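GDSL-like Lipase/Acylhydrolase family protein (Neisseria meningitidis, PDB 4K7J) probably removes O-acetyl groups from peptidoglycan, acting as a serine esterase of the SGNH (GDSL) hydrolase family. Local coordinates at residues E52-L57 with G207-S212; T70-K75 with R359-L364; Q78-D83 with S367-V372. All coordinates share one frame; numbering follows the deposited sequence.

Contact 1: residues E52-L57 with G207-S212; sequences ETFRIL and GGITVS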
loop_
_atom_site.group_PDB
_atom_site.type_symbol
_atom_site.label_atom_id
_atom_site.label_comp_id
_atom_site.label_asym_id
_atom_site.label_seq_id
_atom_site.Cartn_x
_atom_site.Cartn_y
_atom_site.Cartn_z
ATOM N N GLU A 52 17.518 3.782 11.639
ATOM C CA GLU A 52 16.373 4.489 11.082
ATOM C C GLU A 52 15.324 3.501 10.558
ATOM O O GLU A 52 15.598 2.302 10.424
ATOM C CB GLU A 52 16.820 5.425 9.966
ATOM C CG GLU A 52 17.655 6.599 10.435
ATOM C CD GLU A 52 18.200 7.395 9.271
ATOM O OE1 GLU A 52 19.107 6.879 8.583
ATOM O OE2 GLU A 52 17.714 8.521 9.031
ATOM N N THR A 53 14.119 3.994 10.287
ATOM C CA THR A 53 13.092 3.155 9.676
ATOM C C THR A 53 12.864 3.579 8.235
ATOM O O THR A 53 12.517 4.730 7.968
ATOM C CB THR A 53 11.751 3.224 10.431
ATOM O OG1 THR A 53 11.904 2.657 11.736
ATOM C CG2 THR A 53 10.665 2.441 9.675
ATOM N N PHE A 54 13.055 2.647 7.303
ATOM C CA PHE A 54 12.791 2.937 5.904
ATOM C C PHE A 54 11.397 2.419 5.572
ATOM O O PHE A 54 11.140 1.216 5.640
ATOM C CB PHE A 54 13.843 2.304 4.994
ATOM C CG PHE A 54 13.716 2.706 3.554
ATOM C CD1 PHE A 54 12.857 2.025 2.700
ATOM C CD2 PHE A 54 14.457 3.770 3.050
ATOM C CE1 PHE A 54 12.738 2.400 1.365
ATOM C CE2 PHE A 54 14.347 4.152 1.718
ATOM C CZ PHE A 54 13.481 3.465 0.874
ATOM N N ARG A 55 10.510 3.339 5.196
ATOM C CA ARG A 55 9.086 3.031 5.076
ATOM C C ARG A 55 8.647 2.930 3.622
ATOM O O ARG A 55 8.661 3.922 2.887
ATOM C CB ARG A 55 8.246 4.090 5.803
ATOM C CG ARG A 55 8.470 4.139 7.311
ATOM C CD ARG A 55 7.763 5.332 7.951
ATOM N NE ARG A 55 8.176 5.493 9.343
ATOM C CZ ARG A 55 9.173 6.276 9.739
ATOM N NH1 ARG A 55 9.853 6.988 8.853
ATOM N NH2 ARG A 55 9.482 6.358 11.023
ATOM N N ILE A 56 8.270 1.719 3.225
ATOM C CA ILE A 56 7.750 1.450 1.888
ATOM C C ILE A 56 6.228 1.375 1.976
ATOM O O ILE A 56 5.691 0.623 2.792
ATOM C CB ILE A 56 8.294 0.096 1.353
ATOM C CG1 ILE A 56 9.803 0.170 1.133
ATOM C CG2 ILE A 56 7.604 -0.308 0.044
ATOM C CD1 ILE A 56 10.429 -1.194 0.779
ATOM N N LEU A 57 5.537 2.158 1.148
ATOM C CA LEU A 57 4.073 2.215 1.175
ATOM C C LEU A 57 3.463 1.853 -0.185
ATOM O O LEU A 57 3.611 2.593 -1.156
ATOM C CB LEU A 57 3.609 3.621 1.577
ATOM C CG LEU A 57 2.111 3.926 1.528
ATOM C CD1 LEU A 57 1.362 2.979 2.462
ATOM C CD2 LEU A 57 1.844 5.405 1.906
ATOM N N GLY A 207 14.403 0.104 14.337
ATOM C CA GLY A 207 14.486 0.485 12.931
ATOM C C GLY A 207 14.490 -0.690 11.963
ATOM O O GLY A 207 14.370 -1.840 12.375
ATOM N N GLY A 208 14.621 -0.397 10.668
ATOM C CA GLY A 208 14.576 -1.424 9.636
ATOM C C GLY A 208 13.601 -1.045 8.535
ATOM O O GLY A 208 13.307 0.133 8.355
ATOM N N ILE A 209 13.087 -2.038 7.811
ATOM C CA ILE A 209 12.137 -1.785 6.725
ATOM C C ILE A 209 10.712 -2.033 7.215
ATOM O O ILE A 209 10.484 -2.965 7.982
ATOM C CB ILE A 209 12.363 -2.780 5.565
ATOM C CG1 ILE A 209 13.820 -2.766 5.108
ATOM C CG2 ILE A 209 11.400 -2.509 4.403
ATOM C CD1 ILE A 209 14.309 -1.407 4.657
ATOM N N THR A 210 9.748 -1.227 6.768
ATOM C CA THR A 210 8.355 -1.645 6.879
ATOM C C THR A 210 7.756 -1.629 5.491
ATOM O O THR A 210 8.167 -0.842 4.637
ATOM C CB THR A 210 7.501 -0.746 7.807
ATOM O OG1 THR A 210 7.496 0.598 7.314
ATOM C CG2 THR A 210 8.043 -0.768 9.246
ATOM N N VAL A 211 6.787 -2.505 5.269
ATOM C CA VAL A 211 6.018 -2.494 4.031
ATOM C C VAL A 211 4.533 -2.424 4.377
ATOM O O VAL A 211 3.981 -3.334 4.991
ATOM C CB VAL A 211 6.305 -3.729 3.165
ATOM C CG1 VAL A 211 5.396 -3.721 1.940
ATOM C CG2 VAL A 211 7.788 -3.765 2.745
ATOM N N SER A 212 3.906 -1.314 4.016
ATOM C CA SER A 212 2.504 -1.076 4.338
ATOM C C SER A 212 1.662 -1.246 3.080
ATOM O O SER A 212 2.046 -0.772 2.013
ATOM C CB SER A 212 2.328 0.346 4.890
ATOM O OG SER A 212 2.985 0.515 6.142
HETATM O O HOH W 1 5.660 1.344 5.527
#

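Contact 2: residues T70-K75 with R359-L364; sequences TDSLRK and RAAEML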
loop_
_atom_site.group_PDB
_atom_site.type_symbol
_atom_site.label_atom_id
_atom_site.label_comp_id
_atom_site.label_asym_id
_atom_site.label_seq_id
_atom_site.Cartn_x
_atom_site.Cartn_y
_atom_site.Cartn_z
ATOM N N THR A 70 2.334 -7.857 -1.269
ATOM C CA THR A 70 3.062 -6.983 -0.344
ATOM C C THR A 70 3.696 -7.730 0.847
ATOM O O THR A 70 4.732 -7.321 1.356
ATOM C CB THR A 70 2.162 -5.841 0.143
ATOM O OG1 THR A 70 0.853 -6.358 0.387
ATOM C CG2 THR A 70 2.053 -4.764 -0.934
ATOM N N ASP A 71 3.101 -8.836 1.279
ATOM C CA ASP A 71 3.681 -9.563 2.400
ATOM C C ASP A 71 4.927 -10.324 1.973
ATOM O O ASP A 71 5.842 -10.532 2.772
ATOM C CB ASP A 71 2.681 -10.521 3.042
ATOM C CG ASP A 71 3.236 -11.176 4.294
ATOM O OD1 ASP A 71 3.657 -10.440 5.220
ATOM O OD2 ASP A 71 3.277 -12.420 4.338
ATOM N N SER A 72 4.972 -10.730 0.708
ATOM C CA SER A 72 6.149 -11.430 0.201
ATOM C C SER A 72 7.293 -10.429 0.094
ATOM O O SER A 72 8.420 -10.706 0.504
ATOM C CB SER A 72 5.854 -12.096 -1.143
ATOM O OG SER A 72 7.060 -12.449 -1.802
ATOM N N LEU A 73 6.978 -9.248 -0.430
ATOM C CA LEU A 73 7.921 -8.141 -0.484
ATOM C C LEU A 73 8.395 -7.787 0.932
ATOM O O LEU A 73 9.595 -7.581 1.179
ATOM C CB LEU A 73 7.253 -6.931 -1.142
ATOM C CG LEU A 73 8.121 -5.722 -1.474
ATOM C CD1 LEU A 73 9.120 -6.111 -2.544
ATOM C CD2 LEU A 73 7.245 -4.563 -1.948
ATOM N N ARG A 74 7.443 -7.723 1.857
ATOM C CA ARG A 74 7.749 -7.443 3.254
ATOM C C ARG A 74 8.742 -8.449 3.826
ATOM O O ARG A 74 9.768 -8.064 4.374
ATOM C CB ARG A 74 6.463 -7.413 4.077
ATOM C CG ARG A 74 6.636 -7.019 5.537
ATOM C CD ARG A 74 5.317 -6.514 6.115
ATOM N NE ARG A 74 4.201 -7.373 5.770
ATOM C CZ ARG A 74 3.108 -6.980 5.126
ATOM N NH1 ARG A 74 2.935 -5.720 4.744
ATOM N NH2 ARG A 74 2.177 -7.865 4.868
ATOM N N LYS A 75 8.457 -9.735 3.687
ATOM C CA LYS A 75 9.312 -10.744 4.321
ATOM C C LYS A 75 10.710 -10.762 3.715
ATOM O O LYS A 75 11.708 -10.914 4.421
ATOM C CB LYS A 75 8.679 -12.129 4.237
ATOM C CG LYS A 75 7.347 -12.250 4.977
ATOM C CD LYS A 75 7.520 -12.101 6.485
ATOM C CE LYS A 75 6.167 -12.102 7.196
ATOM N NZ LYS A 75 5.353 -13.270 6.742
ATOM N N ARG A 359 5.448 -15.017 -6.040
ATOM C CA ARG A 359 6.457 -15.120 -7.093
ATOM C C ARG A 359 6.733 -13.755 -7.715
ATOM O O ARG A 359 7.892 -13.347 -7.874
ATOM C CB ARG A 359 5.999 -16.108 -8.173
ATOM C CG ARG A 359 6.944 -16.257 -9.369
ATOM C CD ARG A 359 6.321 -17.148 -10.470
ATOM N NE ARG A 359 7.270 -17.469 -11.544
ATOM C CZ ARG A 359 6.990 -18.215 -12.613
ATOM N NH1 ARG A 359 5.778 -18.736 -12.784
ATOM N NH2 ARG A 359 7.929 -18.441 -13.521
ATOM N N ALA A 360 5.666 -13.045 -8.067
ATOM C CA ALA A 360 5.808 -11.733 -8.683
ATOM C C ALA A 360 6.551 -10.784 -7.746
ATOM O O ALA A 360 7.408 -10.019 -8.181
ATOM C CB ALA A 360 4.432 -11.163 -9.053
ATOM N N ALA A 361 6.237 -10.843 -6.455
ATOM C CA ALA A 361 6.854 -9.917 -5.493
ATOM C C ALA A 361 8.329 -10.219 -5.240
ATOM O O ALA A 361 9.134 -9.302 -5.015
ATOM C CB ALA A 361 6.076 -9.901 -4.192
ATOM N N GLU A 362 8.686 -11.501 -5.275
ATOM C CA GLU A 362 10.084 -11.898 -5.112
ATOM C C GLU A 362 10.920 -11.351 -6.269
ATOM O O GLU A 362 12.067 -10.944 -6.086
ATOM C CB GLU A 362 10.215 -13.424 -4.993
ATOM C CG GLU A 362 9.748 -13.986 -3.644
ATOM C CD GLU A 362 9.926 -15.493 -3.528
ATOM O OE1 GLU A 362 10.541 -16.097 -4.428
ATOM O OE2 GLU A 362 9.449 -16.079 -2.534
ATOM N N MET A 363 10.328 -11.301 -7.456
ATOM C CA MET A 363 11.000 -10.698 -8.604
ATOM C C MET A 363 11.190 -9.191 -8.413
ATOM O O MET A 363 12.259 -8.654 -8.734
ATOM C CB MET A 363 10.251 -10.996 -9.902
ATOM C CG MET A 363 10.279 -12.466 -10.286
ATOM S SD MET A 363 9.690 -12.766 -11.963
ATOM C CE MET A 363 7.952 -13.024 -11.744
ATOM N N LEU A 364 10.166 -8.519 -7.883
ATOM C CA LEU A 364 10.280 -7.094 -7.583
ATOM C C LEU A 364 11.347 -6.852 -6.533
ATOM O O LEU A 364 12.141 -5.912 -6.641
ATOM C CB LEU A 364 8.943 -6.519 -7.103
ATOM C CG LEU A 364 8.974 -5.062 -6.638
ATOM C CD1 LEU A 364 9.577 -4.159 -7.727
ATOM C CD2 LEU A 364 7.565 -4.600 -6.239
HETATM O O HOH W 2 8.604 -14.378 -0.505
#

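Contact 3: residues Q78-D83 with S367-V372; sequences QKTWGD and SLEELV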
loop_
_atom_site.group_PDB
_atom_site.type_symbol
_atom_site.label_atom_id
_atom_site.label_comp_id
_atom_site.label_asym_id
_atom_site.label_seq_id
_atom_site.Cartn_x
_atom_site.Cartn_y
_atom_site.Cartn_z
ATOM N N GLN A 78 12.692 -7.407 4.599
ATOM C CA GLN A 78 12.952 -7.343 6.042
ATOM C C GLN A 78 14.122 -8.244 6.450
ATOM O O GLN A 78 14.904 -7.899 7.336
ATOM C CB GLN A 78 11.679 -7.630 6.870
ATOM C CG GLN A 78 10.787 -6.380 7.018
ATOM C CD GLN A 78 9.503 -6.600 7.810
ATOM O OE1 GLN A 78 9.043 -7.716 7.972
ATOM N NE2 GLN A 78 8.921 -5.517 8.298
ATOM N N LYS A 79 14.248 -9.391 5.790
ATOM C CA LYS A 79 15.399 -10.267 5.993
ATOM C C LYS A 79 16.680 -9.597 5.494
ATOM O O LYS A 79 17.723 -9.649 6.137
ATOM C CB LYS A 79 15.177 -11.603 5.272
ATOM C CG LYS A 79 14.235 -12.528 6.014
ATOM C CD LYS A 79 14.858 -12.940 7.359
ATOM C CE LYS A 79 14.014 -13.977 8.092
ATOM N NZ LYS A 79 12.905 -13.371 8.884
ATOM N N THR A 80 16.579 -8.932 4.353
ATOM C CA THR A 80 17.717 -8.280 3.739
ATOM C C THR A 80 18.186 -7.046 4.514
ATOM O O THR A 80 19.387 -6.832 4.676
ATOM C CB THR A 80 17.381 -7.872 2.285
ATOM O OG1 THR A 80 17.044 -9.041 1.521
ATOM C CG2 THR A 80 18.558 -7.161 1.633
ATOM N N TRP A 81 17.246 -6.238 4.993
ATOM C CA TRP A 81 17.593 -4.923 5.515
ATOM C C TRP A 81 17.110 -4.653 6.949
ATOM O O TRP A 81 17.369 -3.586 7.512
ATOM C CB TRP A 81 17.102 -3.840 4.553
ATOM C CG TRP A 81 17.831 -3.805 3.227
ATOM C CD1 TRP A 81 19.177 -3.923 3.028
ATOM C CD2 TRP A 81 17.249 -3.644 1.924
ATOM N NE1 TRP A 81 19.469 -3.833 1.690
ATOM C CE2 TRP A 81 18.304 -3.668 0.989
ATOM C CE3 TRP A 81 15.939 -3.485 1.460
ATOM C CZ2 TRP A 81 18.093 -3.533 -0.382
ATOM C CZ3 TRP A 81 15.727 -3.350 0.096
ATOM C CH2 TRP A 81 16.800 -3.374 -0.810
ATOM N N GLY A 82 16.415 -5.617 7.542
ATOM C CA GLY A 82 15.963 -5.477 8.912
ATOM C C GLY A 82 14.457 -5.395 9.063
ATOM O O GLY A 82 13.780 -4.741 8.273
ATOM N N ASP A 83 13.941 -6.065 10.092
ATOM C CA ASP A 83 12.512 -6.055 10.407
ATOM C C ASP A 83 12.147 -4.788 11.161
ATOM O O ASP A 83 12.233 -4.751 12.385
ATOM C CB ASP A 83 12.144 -7.270 11.271
ATOM C CG ASP A 83 10.632 -7.407 11.491
ATOM O OD1 ASP A 83 9.865 -6.434 11.277
ATOM O OD2 ASP A 83 10.202 -8.505 11.887
ATOM N N SER A 367 14.629 -7.111 -8.130
ATOM C CA SER A 367 14.903 -5.893 -8.887
ATOM C C SER A 367 15.376 -4.726 -8.003
ATOM O O SER A 367 16.273 -3.968 -8.384
ATOM C CB SER A 367 13.669 -5.481 -9.706
ATOM O OG SER A 367 13.230 -6.533 -10.569
ATOM N N LEU A 368 14.787 -4.590 -6.818
ATOM C CA LEU A 368 15.111 -3.465 -5.943
ATOM C C LEU A 368 16.463 -3.661 -5.270
ATOM O O LEU A 368 17.242 -2.716 -5.132
ATOM C CB LEU A 368 14.018 -3.251 -4.893
ATOM C CG LEU A 368 12.658 -2.804 -5.431
ATOM C CD1 LEU A 368 11.592 -2.881 -4.351
ATOM C CD2 LEU A 368 12.753 -1.403 -5.997
ATOM N N GLU A 369 16.745 -4.890 -4.851
ATOM C CA GLU A 369 18.025 -5.178 -4.213
ATOM C C GLU A 369 19.182 -4.970 -5.196
ATOM O O GLU A 369 20.251 -4.472 -4.815
ATOM C CB GLU A 369 18.036 -6.589 -3.612
ATOM C CG GLU A 369 17.151 -6.731 -2.371
ATOM C CD GLU A 369 16.942 -8.185 -1.948
ATOM O OE1 GLU A 369 17.578 -9.088 -2.539
ATOM O OE2 GLU A 369 16.134 -8.428 -1.025
ATOM N N GLU A 370 18.954 -5.320 -6.462
ATOM C CA GLU A 370 19.948 -5.105 -7.510
ATOM C C GLU A 370 20.246 -3.633 -7.637
ATOM O O GLU A 370 21.401 -3.229 -7.794
ATOM C CB GLU A 370 19.433 -5.587 -8.864
ATOM C CG GLU A 370 19.405 -7.085 -9.055
ATOM C CD GLU A 370 19.046 -7.467 -10.483
ATOM O OE1 GLU A 370 19.034 -6.564 -11.347
ATOM O OE2 GLU A 370 18.770 -8.662 -10.741
ATOM N N LEU A 371 19.182 -2.836 -7.582
ATOM C CA LEU A 371 19.281 -1.406 -7.808
ATOM C C LEU A 371 20.121 -0.787 -6.713
ATOM O O LEU A 371 20.964 0.076 -6.963
ATOM C CB LEU A 371 17.884 -0.768 -7.838
ATOM C CG LEU A 371 17.805 0.756 -8.024
ATOM C CD1 LEU A 371 18.412 1.202 -9.343
ATOM C CD2 LEU A 371 16.367 1.242 -7.924
ATOM N N VAL A 372 19.884 -1.246 -5.493
ATOM C CA VAL A 372 20.600 -0.751 -4.331
ATOM C C VAL A 372 22.060 -1.182 -4.402
ATOM O O VAL A 372 22.972 -0.381 -4.171
ATOM C CB VAL A 372 19.944 -1.269 -3.043
ATOM C CG1 VAL A 372 20.884 -1.152 -1.847
ATOM C CG2 VAL A 372 18.648 -0.521 -2.800
#

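Contact 1: residues E52-L57 with G207-S212
E52-L57 and G207-S212 are paired parallel strands at one border of the central sheet of the SGNH hydrolase alpha/beta fold. Strand 208-215 is outermost, and strand 53-60 lies between it and strand 242-246. Five backbone hydrogen bonds join the two. They run from G208 N to E52 O, F54 N to G208 O, T210 N to F54 O, I56 N to T210 O and S212 N to I56 O. The shortest is F54 N to G208 O, at 2.7 Å. G207, just before the strand, and G208, its first residue, both have positive phi, a conformation that suits glycine.

F54, I56, I209 and V211 share one face of the sheet. I56 CD1 lies 4.0 Å from I209 CG2, and I56 CB lies 4.1 Å from V211 CG2. I209 CD1 touches F54 CB at 3.8 Å. Helices 38-47 and 68-81 pack on this face, bringing L43 and W81 to I209 and L77 to I56.

T53, R55, L57, T210 and S212 are on the other face. R55 runs beside T210 and turns its NE to a salt bridge with E203. L57 CD1 meets S212 CB at 3.7 Å. With chi1 at 60°, between the backbone N and the carbonyl carbon, T210 OG1 lies beside R55 CG. A water donates to T210 OG1 at 2.7 Å and to I56 O at 2.8 Å. S212 OG, which also bonds W88 N, holds the same water at 2.9 Å.

Contact 2: residues T70-K75 with R359-L364
S72 OG is anti to its backbone N (chi1 164°) and meets A361 and E362 across two packed helices of the alpha/beta fold. L73 CG is also anti to N (chi1 -172°). Chi2 (66°) then sets CD1, which meets L364. Helices 68-81 and 354-373 run in broadly the same direction here. Their local axes come within 8.0 Å and cross at -42°.

A361 is the small residue at the closest backbone approach, where its CA is 5.4 Å from L73 CA. Its CB fits against S72, 3.6 Å from OG. Next to A361, L73 CD1 and L364 CG make an apolar contact at 4.2 Å. F69 of helix 68-81 also touches A361 and L364.

No direct hydrogen bond links the two segments. S72 OG instead bonds R358 O, in the turn before A361, so the serine side chain is tied to the backbone of the partner helix.

D71, R74 and K75 form a salt-bridge network on helix 68-81 itself. R74 grips D71 OD1 side-on through NE and NH2, while K75 NZ meets OD2 on its syn side. R74 NH2 also pairs with D67, and NH1 bonds V211 O, which ties this helix to the sheet.

At the E362 side a water bridges the helices. It lies 2.8 Å from S72 OG and donates to E362 OE2, also at 2.8 Å.

Contact 3: residues Q78-D83 with S367-V372
T80 and E369 make the polar half of this contact, and W81 makes the apolar half with E369 and V372. The T80 hydroxyl and the E369 carboxylate reach toward each other tip to tip. T80 OG1 donates to E369 OE2 at 2.8 Å. The hydroxyl meets the oxygen from above the carboxylate plane, 57° out of it. T80 OG1 is anti to the carbonyl carbon (chi1 -60°), beside its own backbone N. R76 O, one helical turn earlier, is a second acceptor within bonding distance of T80 OG1, so the two acceptors probably share or compete for the one proton. R76 NE forms a long, weak ion pair with E369 OE2, so this carboxylate oxygen has a second, looser partner.

The apolar contacts centre on the six-membered part of the W81 indole. W81 CH2 lies 3.7 Å from E369 CG, so the glutamate uses its aliphatic stem here and its charged end at T80. The indole and carboxylate planes are 78° apart. V372 slides past the indole in the opposite direction, with CG2 3.9 Å from W81 CZ2. T80 CG2 lies over one face of the indole, offset toward the rim. L43 and A47 of helix 38-47 also touch W81, and L43 touches V372 as well.

Backbone bonding closes the first helix. G82 N bonds Q78 O at 2.7 Å, and G82 then leaves helical geometry with positive phi. The whole is helix-end packing in the alpha/beta fold: the C-terminal turn of helix 68-81 rests on the last turns of helix 354-373.

In the fold
Contact 1 is the buried sheet contact, built on regular backbone hydrogen bonds. Contacts 2 and 3 join the same helix pair, 68-81 and 354-373, through side chains. Contact 2 is the buried part, with small and aliphatic groups and one bridging water. Contact 3 is only partly buried, and it combines a direct hydroxyl-carboxylate bond with an indole. Helix 68-81 links all three. R74 of contact 2 reaches the strand of contact 1. In contact 3, Q78 NE2 bonds I209 O and G82 O accepts from I209 N. The W81 side chain also packs on I209, so the outermost strand, 208-215, is fastened at several points to this helix and the residue that follows it.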